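Local coordinates for protein catecholate siderophore receptor Fiu (Escherichia coli, PDB 6BPM) that carries iron bound to catecholate siderophores across the outer membrane using energy from TonB, and serves as a receptor for several microcins, at residues Pro593-Ile598 with Leu632-Gln637; Gly647-Gly652 with Tyr671-Ala676; Leu551-Phe556 with Tyr583-Ala588; Gln116-Lys121 with Ser136-Ser141; Arg33-Thr38 with Gly539-Val544. All coordinates share one frame; numbering follows the deposited sequence.

From the N terminus, contact 5 opens first: residues 33-38, just ahead of the plug's sheet, reach 539-544 on the barrel wall, closing a loop of some 500 residues. Contact 4 lies wholly within that span and joins two plug strands. After contact 5 closes, contact 3 (551-556 with 583-588), contact 1 (593-598 with 632-637) and contact 2 (647-652 with 671-676) follow in series, each pairing barrel strands, without crossing. Contacts 5 and 3, 3 and 1, and 1 and 2 touch through neighbouring strands. Plug and wall also meet between contacts 4 and 3, where Lys121 and Glu584 form a salt bridge.

Contact 1 (Pro593-Ile598 with Leu632-Gln637); sequences PAWQVI and LWSQYQ
Trp595 presents the face of its five-membered ring to the edge of Tyr636 in an offset edge-to-face pair, with centroids 5.7 Å apart and planes at 84°. The indole of Trp595 also works through its own edge: NE1 donates to Ser634 OG at 2.7 Å, in the ring plane although the bond is bent (138° at the hydrogen). CG of Trp595 lies opposite the backbone N (chi1 -170°), which carries the ring along the neighbouring strand as far as this hydroxyl. Ser634 OG passes the chain of bonds on, donating to Gln596 O at 3.1 Å. That carbonyl also accepts the backbone N of Gln635 at 2.8 Å, and the two donors come from opposite faces of its plane. The strands are antiparallel neighbours in the 22-stranded barrel of a TonB-dependent receptor. Trp595, Val597, Ser634 and Tyr636 share one face, with both aromatic rings on the surface, while Gln596, Ile598, Trp633 and Gln635 face the plug. On the first face Val597 CG2 meets Leu632 CD1 at 3.5 Å. On the other, Ile598 CG2 touches Trp633 CB at 3.8 Å and lies at the edge of the indole, whose NE1 is bonded to Tyr21 OH. Gln596 and Gln635 run side by side, pointing the same way; both touch Tyr21, and Gln635 also rests on Asp52 of helix 47-53.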
# COMPACT_ATOMS: atom_id res chain seq x y z
N PRO A 593 15.08 7.95 28.22
CA PRO A 593 16.06 8.31 27.19
C PRO A 593 16.68 7.11 26.49
O PRO A 593 17.10 7.23 25.33
CB PRO A 593 17.10 9.13 27.97
CG PRO A 593 16.32 9.73 29.07
CD PRO A 593 15.30 8.69 29.48
N ALA A 594 16.74 5.96 27.15
CA ALA A 594 17.39 4.78 26.60
C ALA A 594 16.42 3.79 25.95
O ALA A 594 16.87 2.80 25.38
CB ALA A 594 18.15 4.05 27.71
N TRP A 595 15.12 4.05 25.98
CA TRP A 595 14.11 3.03 25.67
C TRP A 595 13.08 3.63 24.72
O TRP A 595 12.25 4.45 25.13
CB TRP A 595 13.47 2.53 26.98
CG TRP A 595 12.58 1.31 26.86
CD1 TRP A 595 12.40 0.52 25.75
CD2 TRP A 595 11.72 0.76 27.88
NE1 TRP A 595 11.50 -0.49 26.03
CE2 TRP A 595 11.07 -0.36 27.32
CE3 TRP A 595 11.45 1.12 29.21
CZ2 TRP A 595 10.15 -1.12 28.05
CZ3 TRP A 595 10.54 0.34 29.94
CH2 TRP A 595 9.90 -0.76 29.36
N GLN A 596 13.14 3.22 23.45
CA GLN A 596 12.21 3.67 22.42
C GLN A 596 11.16 2.58 22.15
O GLN A 596 11.44 1.38 22.27
CB GLN A 596 12.95 3.99 21.12
CG GLN A 596 13.99 5.08 21.23
CD GLN A 596 14.89 5.15 20.00
OE1 GLN A 596 14.91 6.16 19.31
NE2 GLN A 596 15.68 4.12 19.77
N VAL A 597 9.96 3.01 21.76
CA VAL A 597 8.86 2.09 21.53
C VAL A 597 8.01 2.64 20.40
O VAL A 597 8.00 3.83 20.12
CB VAL A 597 8.02 1.85 22.82
CG1 VAL A 597 7.20 3.08 23.20
CG2 VAL A 597 7.11 0.68 22.66
N ILE A 598 7.33 1.74 19.70
CA ILE A 598 6.32 2.11 18.73
C ILE A 598 5.42 0.90 18.54
O ILE A 598 5.89 -0.24 18.60
CB ILE A 598 6.94 2.60 17.39
CG1 ILE A 598 5.83 3.15 16.49
CG2 ILE A 598 7.75 1.48 16.71
CD1 ILE A 598 6.29 3.58 15.19
N LEU A 632 4.05 -4.28 18.01
CA LEU A 632 4.85 -3.54 18.98
C LEU A 632 6.33 -3.75 18.70
O LEU A 632 6.78 -4.90 18.56
CB LEU A 632 4.51 -3.97 20.41
CG LEU A 632 5.24 -3.20 21.49
CD1 LEU A 632 5.03 -1.70 21.27
CD2 LEU A 632 4.72 -3.63 22.86
N TRP A 633 7.09 -2.65 18.63
CA TRP A 633 8.53 -2.68 18.43
C TRP A 633 9.18 -1.82 19.50
O TRP A 633 8.69 -0.74 19.84
CB TRP A 633 8.93 -2.17 17.02
CG TRP A 633 10.40 -1.91 16.90
CD1 TRP A 633 11.03 -0.71 17.04
CD2 TRP A 633 11.42 -2.89 16.66
NE1 TRP A 633 12.39 -0.88 16.89
CE2 TRP A 633 12.65 -2.20 16.66
CE3 TRP A 633 11.42 -4.27 16.45
CZ2 TRP A 633 13.86 -2.85 16.45
CZ3 TRP A 633 12.62 -4.91 16.25
CH2 TRP A 633 13.83 -4.20 16.26
N SER A 634 10.29 -2.30 20.04
CA SER A 634 10.95 -1.59 21.12
C SER A 634 12.46 -1.70 20.95
O SER A 634 12.97 -2.76 20.56
CB SER A 634 10.53 -2.17 22.46
OG SER A 634 11.12 -1.48 23.54
N GLN A 635 13.18 -0.62 21.25
CA GLN A 635 14.64 -0.65 21.19
C GLN A 635 15.20 -0.01 22.45
O GLN A 635 14.75 1.06 22.86
CB GLN A 635 15.19 0.06 19.96
CG GLN A 635 16.63 -0.37 19.69
CD GLN A 635 17.19 0.19 18.40
OE1 GLN A 635 16.85 -0.27 17.31
NE2 GLN A 635 18.08 1.15 18.52
N TYR A 636 16.21 -0.66 23.03
CA TYR A 636 16.76 -0.27 24.31
C TYR A 636 18.27 -0.19 24.22
O TYR A 636 18.92 -1.18 23.85
CB TYR A 636 16.34 -1.27 25.39
CG TYR A 636 16.85 -0.90 26.76
CD1 TYR A 636 16.24 0.11 27.49
CD2 TYR A 636 17.97 -1.51 27.29
CE1 TYR A 636 16.72 0.46 28.72
CE2 TYR A 636 18.46 -1.16 28.52
CZ TYR A 636 17.83 -0.17 29.23
OH TYR A 636 18.32 0.18 30.47
N GLN A 637 18.84 0.95 24.60
CA GLN A 637 20.29 1.16 24.58
C GLN A 637 20.86 0.64 25.89
O GLN A 637 20.97 1.36 26.88
CB GLN A 637 20.61 2.64 24.36
CG GLN A 637 22.06 2.92 24.00
CD GLN A 637 22.41 2.43 22.62
OE1 GLN A 637 21.64 2.60 21.67
NE2 GLN A 637 23.56 1.79 22.49
O HOH W 1 16.40 3.05 21.83

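Contact 2 (Gly647-Gly652 with Tyr671-Ala676); sequences GARYIG and YWVADA
Arg649 and Asp675 supply the charged part of the contact: NH1 of Arg649 donates to OD2 of Asp675 at 3.0 Å, in the guanidinium plane and on the syn lone pair of the carboxylate. The two flat groups are turned 28° from each other. Asp675 is poorly ordered, but its OD1 has a second partner in the backbone N of Asn694. The arginine chain bends at chi3 (-52°), and its NH2 comes to 3.6 Å from Val673 CG1.

Two aromatic contacts lie on opposite faces of the sheet. Tyr650 CB sits almost exactly over the six-membered ring of Trp672, 3.4 Å from its centroid, while the phenol ring leans obliquely against the indole's five-membered part. On the face shared with Arg649, Ile651 CB lies over the ring of Tyr671, 3.9 Å from its centroid and offset toward the rim. Tyr671 CG stands between its own backbone N and carbonyl carbon (chi1 49°), which swings the ring back across Ile651. With an alanine here, Ile651 would probably lose the surface it rests on and Tyr700, stacked on this ring, its aromatic partner.

Backbone bonds pair Gly647 with Asp675, Arg649 with Val673, and Ile651 with Tyr671.

The two strands form a beta hairpin of the barrel. Strand 628-636 continues the sheet beyond 642-655 through Leu632 and Ala648, strand 686-693 flanks 667-681, and Arg649 touches Lys63 of the plug.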
# COMPACT_ATOMS: atom_id res chain seq x y z
N GLY A 647 10.60 -7.16 18.62
CA GLY A 647 9.34 -6.85 17.95
C GLY A 647 8.42 -8.04 18.03
O GLY A 647 8.85 -9.19 18.14
N ALA A 648 7.12 -7.76 18.03
CA ALA A 648 6.09 -8.79 18.04
C ALA A 648 4.90 -8.27 17.25
O ALA A 648 4.50 -7.12 17.43
CB ALA A 648 5.68 -9.14 19.47
N ARG A 649 4.36 -9.10 16.36
CA ARG A 649 3.19 -8.73 15.57
C ARG A 649 2.18 -9.86 15.65
O ARG A 649 2.55 -11.03 15.51
CB ARG A 649 3.52 -8.52 14.09
CG ARG A 649 4.20 -7.25 13.70
CD ARG A 649 4.10 -7.09 12.19
NE ARG A 649 4.56 -8.27 11.45
CZ ARG A 649 5.81 -8.73 11.40
NH1 ARG A 649 6.79 -8.14 12.07
NH2 ARG A 649 6.06 -9.82 10.68
N TYR A 650 0.90 -9.53 15.86
CA TYR A 650 -0.19 -10.50 15.74
C TYR A 650 -1.15 -10.00 14.67
O TYR A 650 -1.61 -8.86 14.73
CB TYR A 650 -0.93 -10.73 17.07
CG TYR A 650 -2.11 -11.68 16.92
CD1 TYR A 650 -1.94 -13.07 17.05
CD2 TYR A 650 -3.39 -11.21 16.61
CE1 TYR A 650 -3.00 -13.96 16.88
CE2 TYR A 650 -4.46 -12.10 16.44
CZ TYR A 650 -4.26 -13.46 16.58
OH TYR A 650 -5.31 -14.32 16.39
N ILE A 651 -1.40 -10.85 13.67
CA ILE A 651 -2.44 -10.67 12.66
C ILE A 651 -3.48 -11.74 12.92
O ILE A 651 -3.14 -12.93 13.01
CB ILE A 651 -1.88 -10.83 11.23
CG1 ILE A 651 -0.88 -9.72 10.87
CG2 ILE A 651 -3.03 -10.99 10.20
CD1 ILE A 651 -1.50 -8.31 10.75
N GLY A 652 -4.76 -11.34 12.99
CA GLY A 652 -5.82 -12.26 13.36
C GLY A 652 -6.26 -13.07 12.16
O GLY A 652 -5.73 -12.94 11.06
N TYR A 671 -1.87 -15.32 13.34
CA TYR A 671 -0.51 -15.78 13.57
C TYR A 671 0.24 -14.73 14.35
O TYR A 671 -0.14 -13.56 14.38
CB TYR A 671 0.20 -16.12 12.25
CG TYR A 671 0.12 -15.05 11.18
CD1 TYR A 671 -0.98 -14.98 10.31
CD2 TYR A 671 1.17 -14.14 10.99
CE1 TYR A 671 -1.03 -14.01 9.30
CE2 TYR A 671 1.13 -13.17 9.99
CZ TYR A 671 0.03 -13.11 9.15
OH TYR A 671 0.00 -12.15 8.17
N TRP A 672 1.28 -15.19 15.05
CA TRP A 672 2.26 -14.34 15.73
C TRP A 672 3.63 -14.46 15.07
O TRP A 672 4.17 -15.57 14.93
CB TRP A 672 2.41 -14.74 17.21
CG TRP A 672 1.37 -14.24 18.17
CD1 TRP A 672 0.28 -14.93 18.62
CD2 TRP A 672 1.34 -12.96 18.83
NE1 TRP A 672 -0.44 -14.15 19.51
CE2 TRP A 672 0.19 -12.94 19.65
CE3 TRP A 672 2.16 -11.83 18.79
CZ2 TRP A 672 -0.16 -11.83 20.42
CZ3 TRP A 672 1.81 -10.73 19.56
CH2 TRP A 672 0.67 -10.74 20.37
N VAL A 673 4.24 -13.31 14.74
CA VAL A 673 5.64 -13.24 14.33
C VAL A 673 6.39 -12.35 15.31
O VAL A 673 5.96 -11.22 15.57
CB VAL A 673 5.80 -12.69 12.89
CG1 VAL A 673 7.28 -12.74 12.44
CG2 VAL A 673 4.91 -13.45 11.90
N ALA A 674 7.54 -12.82 15.77
CA ALA A 674 8.45 -12.08 16.63
C ALA A 674 9.75 -11.77 15.89
O ALA A 674 10.20 -12.55 15.03
CB ALA A 674 8.79 -12.87 17.89
N ASP A 675 10.36 -10.62 16.21
CA ASP A 675 11.63 -10.16 15.63
C ASP A 675 12.56 -9.71 16.75
O ASP A 675 12.12 -9.33 17.83
CB ASP A 675 11.42 -9.02 14.62
CG ASP A 675 10.46 -9.39 13.50
OD1 ASP A 675 10.57 -10.50 12.93
OD2 ASP A 675 9.56 -8.57 13.18
N ALA A 676 13.86 -9.73 16.46
CA ALA A 676 14.88 -9.23 17.39
C ALA A 676 15.93 -8.43 16.62
O ALA A 676 15.92 -8.37 15.39
CB ALA A 676 15.53 -10.36 18.19

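Contact 3 (Leu551-Phe556 with Tyr583-Ala588); sequences LTAALF and YEISVA
Leu551 and Val587 lie side by side and point the same way, with CD2 of Leu551 3.6 Å from CG2 of Val587. At the other end of the contact Leu555 and Tyr583 meet at a slant: CD2 of Leu555 reaches CB of Tyr583 at 3.6 Å. The phenol ring itself is carried off the neighbouring strand, because CG of Tyr583 is wedged between its own backbone N and carbonyl carbon (chi1 59°). These four residues, with Ala553 and Ile585, occupy one face of the sheet, an apolar surface consistent with a lipid-facing wall.

The reverse face holds Thr552, Ala554, Glu584 and Ser586 and is turned to the plug. Phe556 brings CE1 to 3.7 Å from Tyr583 N, at an oblique angle to its ring, and makes a cation-pi contact with Arg88. Glu584 is buried, and its charge is probably balanced by two basic residues: OE1 forms a salt bridge with Arg88 and accepts from Thr602 OG1, and OE2 pairs with Lys121. The placing of the Thr552 and Ser586 hydroxyls is doubtful.

Between the faces, Thr552 N donates to Ser586 O at 2.9 Å and Ala554 N to Glu584 O at 2.9 Å, with Ser586 N and Glu584 N returning the bonds. This is the antiparallel hairpin of 549-566 and 572-588, a unit of the up-and-down barrel of TonB-dependent receptors, here carrying an acidic residue that grips the plug.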
# COMPACT_ATOMS: atom_id res chain seq x y z
N LEU A 551 0.69 8.67 23.34
CA LEU A 551 -0.27 7.60 23.59
C LEU A 551 -1.60 8.04 23.01
O LEU A 551 -2.01 9.18 23.24
CB LEU A 551 -0.44 7.35 25.08
CG LEU A 551 0.82 6.99 25.88
CD1 LEU A 551 0.74 7.60 27.27
CD2 LEU A 551 1.04 5.48 25.95
N THR A 552 -2.27 7.16 22.27
CA THR A 552 -3.55 7.50 21.64
C THR A 552 -4.56 6.37 21.82
O THR A 552 -4.20 5.21 22.04
CB THR A 552 -3.40 7.82 20.14
OG1 THR A 552 -2.72 6.75 19.48
CG2 THR A 552 -2.62 9.10 19.91
N ALA A 553 -5.84 6.73 21.72
CA ALA A 553 -6.94 5.77 21.75
C ALA A 553 -8.14 6.42 21.08
O ALA A 553 -8.42 7.60 21.31
CB ALA A 553 -7.29 5.34 23.18
N ALA A 554 -8.83 5.67 20.22
CA ALA A 554 -9.91 6.23 19.43
C ALA A 554 -10.98 5.18 19.19
O ALA A 554 -10.70 3.98 19.11
CB ALA A 554 -9.39 6.76 18.08
N LEU A 555 -12.22 5.65 19.04
CA LEU A 555 -13.34 4.84 18.59
C LEU A 555 -13.72 5.35 17.22
O LEU A 555 -13.79 6.56 17.02
CB LEU A 555 -14.53 4.98 19.53
CG LEU A 555 -14.39 4.39 20.91
CD1 LEU A 555 -15.56 4.90 21.73
CD2 LEU A 555 -14.32 2.86 20.85
N PHE A 556 -13.99 4.45 16.29
CA PHE A 556 -14.26 4.90 14.93
C PHE A 556 -15.35 4.05 14.31
O PHE A 556 -15.55 2.88 14.67
CB PHE A 556 -12.99 4.85 14.04
CG PHE A 556 -12.58 3.46 13.69
CD1 PHE A 556 -11.72 2.75 14.52
CD2 PHE A 556 -13.08 2.84 12.56
CE1 PHE A 556 -11.37 1.43 14.24
CE2 PHE A 556 -12.72 1.52 12.26
CZ PHE A 556 -11.86 0.82 13.10
N TYR A 583 -12.00 0.12 17.62
CA TYR A 583 -11.16 1.02 18.38
C TYR A 583 -9.71 0.82 17.98
O TYR A 583 -9.33 -0.21 17.41
CB TYR A 583 -11.43 0.87 19.90
CG TYR A 583 -11.20 -0.47 20.52
CD1 TYR A 583 -9.97 -0.81 21.05
CD2 TYR A 583 -12.24 -1.38 20.64
CE1 TYR A 583 -9.77 -2.06 21.65
CE2 TYR A 583 -12.06 -2.62 21.23
CZ TYR A 583 -10.82 -2.96 21.73
OH TYR A 583 -10.62 -4.19 22.32
N GLU A 584 -8.90 1.86 18.23
CA GLU A 584 -7.51 1.93 17.80
C GLU A 584 -6.67 2.45 18.96
O GLU A 584 -7.03 3.44 19.59
CB GLU A 584 -7.40 2.85 16.58
CG GLU A 584 -6.07 2.83 15.90
CD GLU A 584 -6.01 1.85 14.77
OE1 GLU A 584 -7.08 1.50 14.22
OE2 GLU A 584 -4.88 1.42 14.42
N ILE A 585 -5.55 1.77 19.24
CA ILE A 585 -4.65 2.17 20.32
C ILE A 585 -3.24 2.28 19.74
O ILE A 585 -2.77 1.35 19.09
CB ILE A 585 -4.64 1.14 21.47
CG1 ILE A 585 -6.02 1.06 22.08
CG2 ILE A 585 -3.62 1.54 22.53
CD1 ILE A 585 -6.59 2.41 22.35
N SER A 586 -2.55 3.40 20.04
CA SER A 586 -1.18 3.53 19.56
C SER A 586 -0.28 4.13 20.64
O SER A 586 -0.73 4.84 21.54
CB SER A 586 -1.09 4.35 18.29
OG SER A 586 -1.39 5.71 18.53
N VAL A 587 1.00 3.80 20.54
CA VAL A 587 2.04 4.34 21.40
C VAL A 587 3.26 4.58 20.51
O VAL A 587 3.49 3.87 19.53
CB VAL A 587 2.37 3.38 22.56
CG1 VAL A 587 2.97 2.12 22.03
CG2 VAL A 587 3.30 4.05 23.58
N ALA A 588 4.02 5.61 20.85
CA ALA A 588 5.18 5.96 20.02
C ALA A 588 6.06 6.97 20.74
O ALA A 588 5.55 7.97 21.25
CB ALA A 588 4.71 6.52 18.68

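Contact 4 (Gln116-Lys121 with Ser136-Ser141); sequences QVEVIK and SINMIS
Gln116 and Ile140 lie alongside each other, pointing the same way, with CG of the glutamine 3.7 Å from CG1 of the isoleucine. They share one face of the sheet with Glu118 and Asn138. Ile140 CG1 is also approached by Glu118, whose OE2 comes to 3.9 Å as the two side chains pass at a slant. This end is the more closely packed, and the middle of the pairing is firm too: Glu118 N donates to Asn138 O at 2.8 Å, in the carbonyl plane and nearly straight (170° at the hydrogen).

The opposite face, with Val117, Val119 and Ile137, meets more loosely: Val117 CG2 stays 4.1 Å from Ile137 CG2. There the side chains pack instead on helix 58-62, Val117 on Leu58 and Val119 on Leu62. Back on the first face, at its Ser136 end, a water joins the strands, donating to Glu118 O at 2.6 Å and lying 3.0 Å from Ser136 OG.

Glu118 and Asn138 run side by side with their flat ends 85° apart, OE1 and ND2 4.0 Å from each other, each held elsewhere. Ser26 OG bonds to Glu118 OE1, Ala27 N to its OE2, and Gly100 N to Asn138 OD1, while Gln116 NE2 adds a weak bond to OE2. If an alanine replaced Glu118, Ser26 and the backbone N of Ala27 would probably lose their acceptor, leaving the N-terminal segment less firmly held to the sheet.

Flanked by strands 41-46 and 96-98, this antiparallel pair forms inner strands of the five-stranded mixed sheet of the plug domain that fills the barrel in TonB-dependent receptors.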
# COMPACT_ATOMS: atom_id res chain seq x y z
N GLN A 116 9.96 9.76 6.14
CA GLN A 116 8.96 9.23 7.04
C GLN A 116 7.74 8.82 6.23
O GLN A 116 7.50 9.33 5.14
CB GLN A 116 8.58 10.26 8.10
CG GLN A 116 7.91 11.49 7.51
CD GLN A 116 7.64 12.55 8.56
OE1 GLN A 116 8.41 12.68 9.52
NE2 GLN A 116 6.55 13.30 8.40
N VAL A 117 6.96 7.89 6.78
CA VAL A 117 5.73 7.44 6.14
C VAL A 117 4.56 7.78 7.06
O VAL A 117 4.57 7.41 8.24
CB VAL A 117 5.79 5.94 5.77
CG1 VAL A 117 6.39 5.13 6.90
CG2 VAL A 117 4.43 5.43 5.43
N GLU A 118 3.59 8.52 6.53
CA GLU A 118 2.43 9.02 7.27
C GLU A 118 1.20 8.21 6.89
O GLU A 118 0.73 8.27 5.75
CB GLU A 118 2.21 10.51 6.98
CG GLU A 118 3.53 11.33 7.06
CD GLU A 118 3.33 12.85 7.00
OE1 GLU A 118 2.25 13.31 6.57
OE2 GLU A 118 4.26 13.60 7.43
N VAL A 119 0.64 7.50 7.88
CA VAL A 119 -0.54 6.65 7.73
C VAL A 119 -1.68 7.28 8.51
O VAL A 119 -1.60 7.45 9.73
CB VAL A 119 -0.27 5.23 8.25
CG1 VAL A 119 -1.54 4.38 8.15
CG2 VAL A 119 0.87 4.59 7.45
N ILE A 120 -2.73 7.67 7.79
CA ILE A 120 -3.93 8.21 8.41
C ILE A 120 -5.07 7.24 8.14
O ILE A 120 -5.49 7.09 6.99
CB ILE A 120 -4.29 9.59 7.86
CG1 ILE A 120 -3.26 10.63 8.29
CG2 ILE A 120 -5.71 9.95 8.32
CD1 ILE A 120 -3.50 11.98 7.69
N LYS A 121 -5.62 6.66 9.21
CA LYS A 121 -6.71 5.71 9.10
C LYS A 121 -8.03 6.45 9.19
O LYS A 121 -8.19 7.36 10.01
CB LYS A 121 -6.64 4.64 10.18
CG LYS A 121 -5.64 3.52 9.86
CD LYS A 121 -5.37 2.65 11.08
CE LYS A 121 -4.83 1.29 10.70
NZ LYS A 121 -5.07 0.24 11.74
N SER A 136 -5.14 6.94 4.13
CA SER A 136 -4.12 7.36 3.19
C SER A 136 -2.75 6.95 3.70
O SER A 136 -2.51 6.91 4.91
CB SER A 136 -4.17 8.89 2.93
OG SER A 136 -3.96 9.64 4.11
N ILE A 137 -1.87 6.59 2.76
CA ILE A 137 -0.47 6.30 3.02
C ILE A 137 0.40 7.26 2.21
O ILE A 137 0.24 7.38 0.99
CB ILE A 137 -0.13 4.85 2.68
CG1 ILE A 137 -0.89 3.93 3.62
CG2 ILE A 137 1.37 4.65 2.82
CD1 ILE A 137 -1.48 2.71 2.95
N ASN A 138 1.31 7.94 2.89
CA ASN A 138 2.05 9.04 2.29
C ASN A 138 3.53 8.87 2.57
O ASN A 138 3.95 8.89 3.73
CB ASN A 138 1.54 10.36 2.83
CG ASN A 138 2.07 11.53 2.07
OD1 ASN A 138 2.61 11.38 0.98
ND2 ASN A 138 1.90 12.71 2.63
N MET A 139 4.33 8.66 1.52
CA MET A 139 5.77 8.58 1.69
C MET A 139 6.38 9.95 1.49
O MET A 139 6.04 10.66 0.54
CB MET A 139 6.38 7.57 0.73
CG MET A 139 5.76 6.19 0.84
SD MET A 139 6.45 5.01 -0.33
CE MET A 139 8.00 4.57 0.44
N ILE A 140 7.22 10.36 2.44
CA ILE A 140 7.82 11.69 2.42
C ILE A 140 9.23 11.58 1.89
O ILE A 140 10.06 10.85 2.45
CB ILE A 140 7.80 12.35 3.80
CG1 ILE A 140 6.37 12.40 4.32
CG2 ILE A 140 8.45 13.76 3.67
CD1 ILE A 140 5.41 13.02 3.30
N SER A 141 9.52 12.32 0.83
CA SER A 141 10.80 12.19 0.15
C SER A 141 11.87 12.95 0.91
O SER A 141 11.61 14.01 1.48
CB SER A 141 10.69 12.72 -1.28
OG SER A 141 9.56 12.18 -1.96
O HOH W 2 -1.14 9.97 5.02

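Contact 5 (Arg33-Thr38 with Gly539-Val544); sequences RPVADT and GTKWQV
Lys541 NZ is held by the backbone oxygens of two plug residues, donating to Thr38 O at 2.8 Å and to Val35 O at 2.9 Å, and by a third, Arg40 O, just beyond. The chain behind it is extended from CG to the amine (chi3 179°) and carries the amine from the barrel strand to these three carbonyl oxygens, which would probably favour its positive charge in this buried place. Val35 O is itself shared: Thr38 N bonds to it at 3.0 Å from the opposite face of its plane. With Asp37 N bonded to Pro34 O, this makes 34-38 a tight turn in which the oxygens of Val35 and Thr38 both reach the amine. The contact joins plug to barrel, the turn leading into strand 41-46 of the plug sheet and Lys541 standing on strand 531-544 of the wall. Beside the lysine, Ala36 CB packs against Gln543, 3.4 Å from its CD, with the CG and NE2 of the glutamine equally near. Ala36 also rests on Leu550 of the next barrel strand. Asn495, on strand 494-505, serves both partners: its ND2 donates to Ala36 O while its OD1 accepts from Lys541 N.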
# COMPACT_ATOMS: atom_id res chain seq x y z
N ARG A 33 -1.56 21.15 12.31
CA ARG A 33 -1.31 20.90 13.71
C ARG A 33 -0.32 19.75 13.85
O ARG A 33 -0.09 19.02 12.89
CB ARG A 33 -2.59 20.56 14.50
CG ARG A 33 -3.41 21.79 14.84
CD ARG A 33 -2.84 22.52 16.08
NE ARG A 33 -3.65 23.69 16.44
CZ ARG A 33 -3.71 24.80 15.71
NH1 ARG A 33 -3.01 24.90 14.58
NH2 ARG A 33 -4.47 25.82 16.09
N PRO A 34 0.34 19.64 14.99
CA PRO A 34 1.15 18.45 15.26
C PRO A 34 0.24 17.23 15.33
O PRO A 34 -0.99 17.33 15.36
CB PRO A 34 1.82 18.74 16.60
CG PRO A 34 1.69 20.24 16.81
CD PRO A 34 0.51 20.70 16.01
N VAL A 35 0.87 16.05 15.32
CA VAL A 35 0.09 14.82 15.36
C VAL A 35 -0.73 14.76 16.64
O VAL A 35 -1.92 14.43 16.63
CB VAL A 35 1.04 13.60 15.20
CG1 VAL A 35 0.29 12.32 15.20
CG2 VAL A 35 1.87 13.73 13.92
N ALA A 36 -0.12 15.16 17.77
CA ALA A 36 -0.79 15.11 19.06
C ALA A 36 -1.99 16.04 19.14
O ALA A 36 -2.85 15.85 20.00
CB ALA A 36 0.19 15.47 20.20
N ASP A 37 -2.08 17.04 18.27
CA ASP A 37 -3.21 17.95 18.26
C ASP A 37 -4.03 17.81 16.99
O ASP A 37 -4.89 18.65 16.73
CB ASP A 37 -2.75 19.40 18.43
CG ASP A 37 -1.99 19.64 19.74
OD1 ASP A 37 -2.38 19.08 20.79
OD2 ASP A 37 -1.01 20.41 19.71
N THR A 38 -3.78 16.78 16.20
CA THR A 38 -4.53 16.52 14.97
C THR A 38 -5.69 15.60 15.32
O THR A 38 -5.49 14.54 15.92
CB THR A 38 -3.61 15.87 13.92
OG1 THR A 38 -2.58 16.79 13.54
CG2 THR A 38 -4.38 15.44 12.69
N GLY A 539 -11.68 10.20 20.21
CA GLY A 539 -10.46 9.67 20.77
C GLY A 539 -9.83 10.65 21.74
O GLY A 539 -10.36 11.73 22.00
N THR A 540 -8.67 10.23 22.26
CA THR A 540 -7.90 11.02 23.21
C THR A 540 -6.42 10.80 22.93
O THR A 540 -6.00 9.68 22.61
CB THR A 540 -8.25 10.63 24.68
OG1 THR A 540 -7.52 11.46 25.60
CG2 THR A 540 -7.92 9.15 24.95
N LYS A 541 -5.62 11.87 23.01
CA LYS A 541 -4.18 11.81 22.78
C LYS A 541 -3.43 12.43 23.94
O LYS A 541 -3.79 13.52 24.40
CB LYS A 541 -3.76 12.50 21.47
CG LYS A 541 -4.57 12.06 20.26
CD LYS A 541 -3.83 12.39 18.97
CE LYS A 541 -4.62 11.92 17.75
NZ LYS A 541 -3.92 12.28 16.48
N TRP A 542 -2.36 11.76 24.37
CA TRP A 542 -1.58 12.17 25.54
C TRP A 542 -0.10 12.24 25.19
O TRP A 542 0.47 11.26 24.71
CB TRP A 542 -1.81 11.19 26.70
CG TRP A 542 -3.21 11.34 27.18
CD1 TRP A 542 -4.34 10.84 26.61
CD2 TRP A 542 -3.65 12.13 28.30
NE1 TRP A 542 -5.46 11.24 27.31
CE2 TRP A 542 -5.05 12.03 28.36
CE3 TRP A 542 -2.99 12.89 29.27
CZ2 TRP A 542 -5.79 12.67 29.33
CZ3 TRP A 542 -3.73 13.51 30.23
CH2 TRP A 542 -5.11 13.40 30.25
N GLN A 543 0.52 13.40 25.41
CA GLN A 543 1.96 13.59 25.26
C GLN A 543 2.61 13.52 26.64
O GLN A 543 2.53 14.47 27.42
CB GLN A 543 2.29 14.91 24.58
CG GLN A 543 1.97 14.99 23.09
CD GLN A 543 2.58 16.23 22.44
OE1 GLN A 543 2.36 17.36 22.89
NE2 GLN A 543 3.38 16.02 21.39
N VAL A 544 3.32 12.44 26.92
CA VAL A 544 3.74 12.10 28.28
C VAL A 544 5.26 12.11 28.39
O VAL A 544 5.98 12.06 27.39
CB VAL A 544 3.15 10.73 28.69
CG1 VAL A 544 4.00 10.05 29.73
CG2 VAL A 544 1.74 10.93 29.22